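Local coordinates for protein transcriptional regulator ComR (Streptococcus vestibularis F0396, PDB 6HU8) that probably binds DNA as a peptide-responsive regulator of competence in streptococci, pairing a helix-turn-helix domain with a helical tetratricopeptide-like domain, at residues 105-110 with 121-126. Numbering follows the deposited sequence.
Sequences EDVYNQ and LTLDIL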
ATOM      1  N   GLU A 105      16.547   1.992  -1.122  1.00 48.79           N
ATOM      2  CA  GLU A 105      17.739   1.309  -1.608  1.00 47.69           C
ATOM      3  C   GLU A 105      18.599   0.809  -0.460  1.00 48.71           C
ATOM      4  O   GLU A 105      19.125  -0.316  -0.484  1.00 44.93           O
ATOM      5  CB  GLU A 105      18.546   2.242  -2.504  1.00 51.05           C
ATOM      6  CG  GLU A 105      19.886   1.686  -2.929  1.00 52.75           C
ATOM      7  CD  GLU A 105      20.562   2.570  -3.960  1.00 62.97           C
ATOM      8  OE1 GLU A 105      19.885   2.975  -4.929  1.00 64.06           O
ATOM      9  OE2 GLU A 105      21.764   2.868  -3.797  1.00 63.67           O
ATOM     10  N   ASP A 106      18.713   1.656   0.558  1.00 46.11           N
ATOM     11  CA  ASP A 106      19.517   1.374   1.731  1.00 50.66           C
ATOM     12  C   ASP A 106      18.968   0.157   2.491  1.00 48.42           C
ATOM     13  O   ASP A 106      19.697  -0.796   2.782  1.00 47.03           O
ATOM     14  CB  ASP A 106      19.551   2.621   2.624  1.00 51.13           C
ATOM     15  CG  ASP A 106      20.642   2.568   3.668  1.00 58.69           C
ATOM     16  OD1 ASP A 106      21.452   1.615   3.639  1.00 59.82           O
ATOM     17  OD2 ASP A 106      20.688   3.492   4.515  1.00 61.61           O
ATOM     18  N   VAL A 107      17.675   0.202   2.800  1.00 46.97           N
ATOM     19  CA  VAL A 107      17.009  -0.888   3.503  1.00 47.27           C
ATOM     20  C   VAL A 107      17.114  -2.193   2.722  1.00 43.63           C
ATOM     21  O   VAL A 107      17.406  -3.237   3.299  1.00 44.36           O
ATOM     22  CB  VAL A 107      15.519  -0.586   3.748  1.00 50.46           C
ATOM     23  CG1 VAL A 107      14.844  -1.781   4.397  1.00 49.03           C
ATOM     24  CG2 VAL A 107      15.351   0.667   4.609  1.00 50.62           C
ATOM     25  N   TYR A 108      16.879  -2.130   1.414  1.00 42.96           N
ATOM     26  CA  TYR A 108      16.975  -3.323   0.587  1.00 42.53           C
ATOM     27  C   TYR A 108      18.390  -3.904   0.670  1.00 46.56           C
ATOM     28  O   TYR A 108      18.563  -5.086   0.923  1.00 43.48           O
ATOM     29  CB  TYR A 108      16.601  -3.028  -0.871  1.00 42.58           C
ATOM     30  CG  TYR A 108      16.797  -4.220  -1.800  1.00 44.83           C
ATOM     31  CD1 TYR A 108      15.781  -5.150  -2.009  1.00 40.27           C
ATOM     32  CD2 TYR A 108      17.997  -4.408  -2.467  1.00 47.18           C
ATOM     33  CE1 TYR A 108      15.959  -6.225  -2.864  1.00 43.02           C
ATOM     34  CE2 TYR A 108      18.189  -5.473  -3.305  1.00 45.00           C
ATOM     35  CZ  TYR A 108      17.172  -6.383  -3.502  1.00 47.57           C
ATOM     36  OH  TYR A 108      17.391  -7.443  -4.345  1.00 43.50           O
ATOM     37  N   ASN A 109      19.400  -3.063   0.485  1.00 48.46           N
ATOM     38  CA  ASN A 109      20.784  -3.521   0.535  1.00 46.53           C
ATOM     39  C   ASN A 109      21.160  -4.167   1.865  1.00 46.57           C
ATOM     40  O   ASN A 109      21.935  -5.129   1.904  1.00 47.62           O
ATOM     41  CB  ASN A 109      21.722  -2.353   0.246  1.00 46.78           C
ATOM     42  CG  ASN A 109      21.714  -1.959  -1.212  1.00 51.44           C
ATOM     43  OD1 ASN A 109      21.486  -2.795  -2.094  1.00 50.26           O
ATOM     44  ND2 ASN A 109      21.972  -0.685  -1.479  1.00 48.90           N
ATOM     45  N   GLN A 110      20.597  -3.644   2.950  1.00 46.27           N
ATOM     46  CA  GLN A 110      20.938  -4.115   4.286  1.00 44.38           C
ATOM     47  C   GLN A 110      20.212  -5.388   4.703  1.00 47.61           C
ATOM     48  O   GLN A 110      20.668  -6.082   5.608  1.00 47.04           O
ATOM     49  CB  GLN A 110      20.639  -3.027   5.314  1.00 45.44           C
ATOM     50  CG  GLN A 110      21.517  -1.787   5.179  1.00 53.52           C
ATOM     51  CD  GLN A 110      21.436  -0.880   6.396  1.00 54.95           C
ATOM     52  OE1 GLN A 110      21.602  -1.326   7.534  1.00 58.02           O
ATOM     53  NE2 GLN A 110      21.175   0.398   6.161  1.00 56.33           N
ATOM     54  N   LEU A 121       8.176  -7.105  -1.664  1.00 35.68           N
ATOM     55  CA  LEU A 121       7.208  -6.446  -2.560  1.00 35.14           C
ATOM     56  C   LEU A 121       6.890  -5.030  -2.089  1.00 36.27           C
ATOM     57  O   LEU A 121       6.742  -4.108  -2.898  1.00 39.54           O
ATOM     58  CB  LEU A 121       5.906  -7.241  -2.665  1.00 37.37           C
ATOM     59  CG  LEU A 121       4.831  -6.517  -3.509  1.00 37.19           C
ATOM     60  CD1 LEU A 121       5.230  -6.525  -4.980  1.00 35.63           C
ATOM     61  CD2 LEU A 121       3.450  -7.137  -3.323  1.00 34.86           C
ATOM     62  N   THR A 122       6.781  -4.850  -0.775  1.00 37.24           N
ATOM     63  CA  THR A 122       6.536  -3.523  -0.224  1.00 36.51           C
ATOM     64  C   THR A 122       7.601  -2.543  -0.701  1.00 41.16           C
ATOM     65  O   THR A 122       7.292  -1.395  -1.060  1.00 41.43           O
ATOM     66  CB  THR A 122       6.489  -3.546   1.323  1.00 41.57           C
ATOM     67  OG1 THR A 122       5.189  -3.989   1.744  1.00 42.94           O
ATOM     68  CG2 THR A 122       6.731  -2.158   1.888  1.00 46.91           C
ATOM     69  N   LEU A 123       8.853  -2.998  -0.729  1.00 36.46           N
ATOM     70  CA  LEU A 123       9.942  -2.136  -1.169  1.00 38.70           C
ATOM     71  C   LEU A 123       9.814  -1.830  -2.663  1.00 39.37           C
ATOM     72  O   LEU A 123       9.979  -0.690  -3.084  1.00 38.98           O
ATOM     73  CB  LEU A 123      11.290  -2.777  -0.857  1.00 38.86           C
ATOM     74  CG  LEU A 123      11.569  -2.945   0.645  1.00 36.84           C
ATOM     75  CD1 LEU A 123      12.937  -3.586   0.909  1.00 35.46           C
ATOM     76  CD2 LEU A 123      11.445  -1.610   1.372  1.00 42.20           C
ATOM     77  N   ASP A 124       9.517  -2.858  -3.456  1.00 37.98           N
ATOM     78  CA  ASP A 124       9.315  -2.682  -4.888  1.00 38.99           C
ATOM     79  C   ASP A 124       8.172  -1.699  -5.191  1.00 42.87           C
ATOM     80  O   ASP A 124       8.297  -0.869  -6.092  1.00 45.46           O
ATOM     81  CB  ASP A 124       9.024  -4.028  -5.554  1.00 40.44           C
ATOM     82  CG  ASP A 124      10.280  -4.855  -5.786  1.00 43.32           C
ATOM     83  OD1 ASP A 124      11.372  -4.273  -5.976  1.00 42.72           O
ATOM     84  OD2 ASP A 124      10.166  -6.096  -5.797  1.00 50.01           O
ATOM     85  N   ILE A 125       7.064  -1.811  -4.454  1.00 40.76           N
ATOM     86  CA  ILE A 125       5.896  -0.952  -4.676  1.00 41.70           C
ATOM     87  C   ILE A 125       6.212   0.518  -4.421  1.00 42.59           C
ATOM     88  O   ILE A 125       5.936   1.371  -5.259  1.00 46.21           O
ATOM     89  CB  ILE A 125       4.702  -1.348  -3.776  1.00 41.75           C
ATOM     90  CG1 ILE A 125       4.077  -2.657  -4.245  1.00 34.69           C
ATOM     91  CG2 ILE A 125       3.635  -0.236  -3.754  1.00 39.66           C
ATOM     92  CD1 ILE A 125       2.993  -3.168  -3.305  1.00 37.46           C
ATOM     93  N   LEU A 126       6.769   0.814  -3.253  1.00 44.93           N
ATOM     94  CA  LEU A 126       7.189   2.167  -2.930  1.00 46.53           C
ATOM     95  C   LEU A 126       8.114   2.722  -4.001  1.00 49.90           C
ATOM     96  O   LEU A 126       7.973   3.871  -4.429  1.00 47.73           O
ATOM     97  CB  LEU A 126       7.893   2.200  -1.569  1.00 44.46           C
ATOM     98  CG  LEU A 126       6.997   1.937  -0.364  1.00 45.35           C
ATOM     99  CD1 LEU A 126       7.841   1.704   0.874  1.00 44.37           C
ATOM    100  CD2 LEU A 126       6.053   3.112  -0.163  1.00 46.32           C
TER
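Val107 and Tyr108 of helix 94-111 receive one side chain, Leu123, from helix 117-131.

Val107 is buried and points toward the neighbouring helix, where its CG1 lies 4.4 Å from Leu123 CD1, a loose apolar approach. The same valine packs on Tyr78 and Met81 of helix 76-87, so it is shared between two neighbours. Tyr108 makes the closer meeting: Leu123 CD1 sits 4.1 Å from Tyr108 CB, and equally far from its CA. The methyl thus rests against the root of the side chain, near the plane of the ring at its edge and not over a face. With CG anti to the backbone N (chi1 175°), the ring leads away from the methyl, leaving CB and the near ring edge beside Leu123; at that edge Tyr108 CD1 is 4.4 Å from Leu123 CD1. The tyrosine ring also meets the ring of Phe112, with the two planes about 25° apart.

Opposite, Leu123 is extended, its CD1 anti to CA (chi2 -180°), which carries this methyl across a separation of 7.3 Å between Tyr108 CA and Leu123 CA. The next residue, Asp124, lies beyond contact distance of segment 105-110 and pairs through OD1 with Arg138 NH2 in a salt bridge.

Both segments lie in the tetratricopeptide region, and the contact joins consecutive antiparallel helices of the kind stacked in such solenoids. Only 113 Å² is buried between the segments, and the touching atoms are all carbon. The chemistry is therefore dispersive and hydrophobic, without the directional restraint of a polar bond, and the closest approaches of both Val107 and Tyr108 to segment 121-126 run through one methyl, Leu123 CD1.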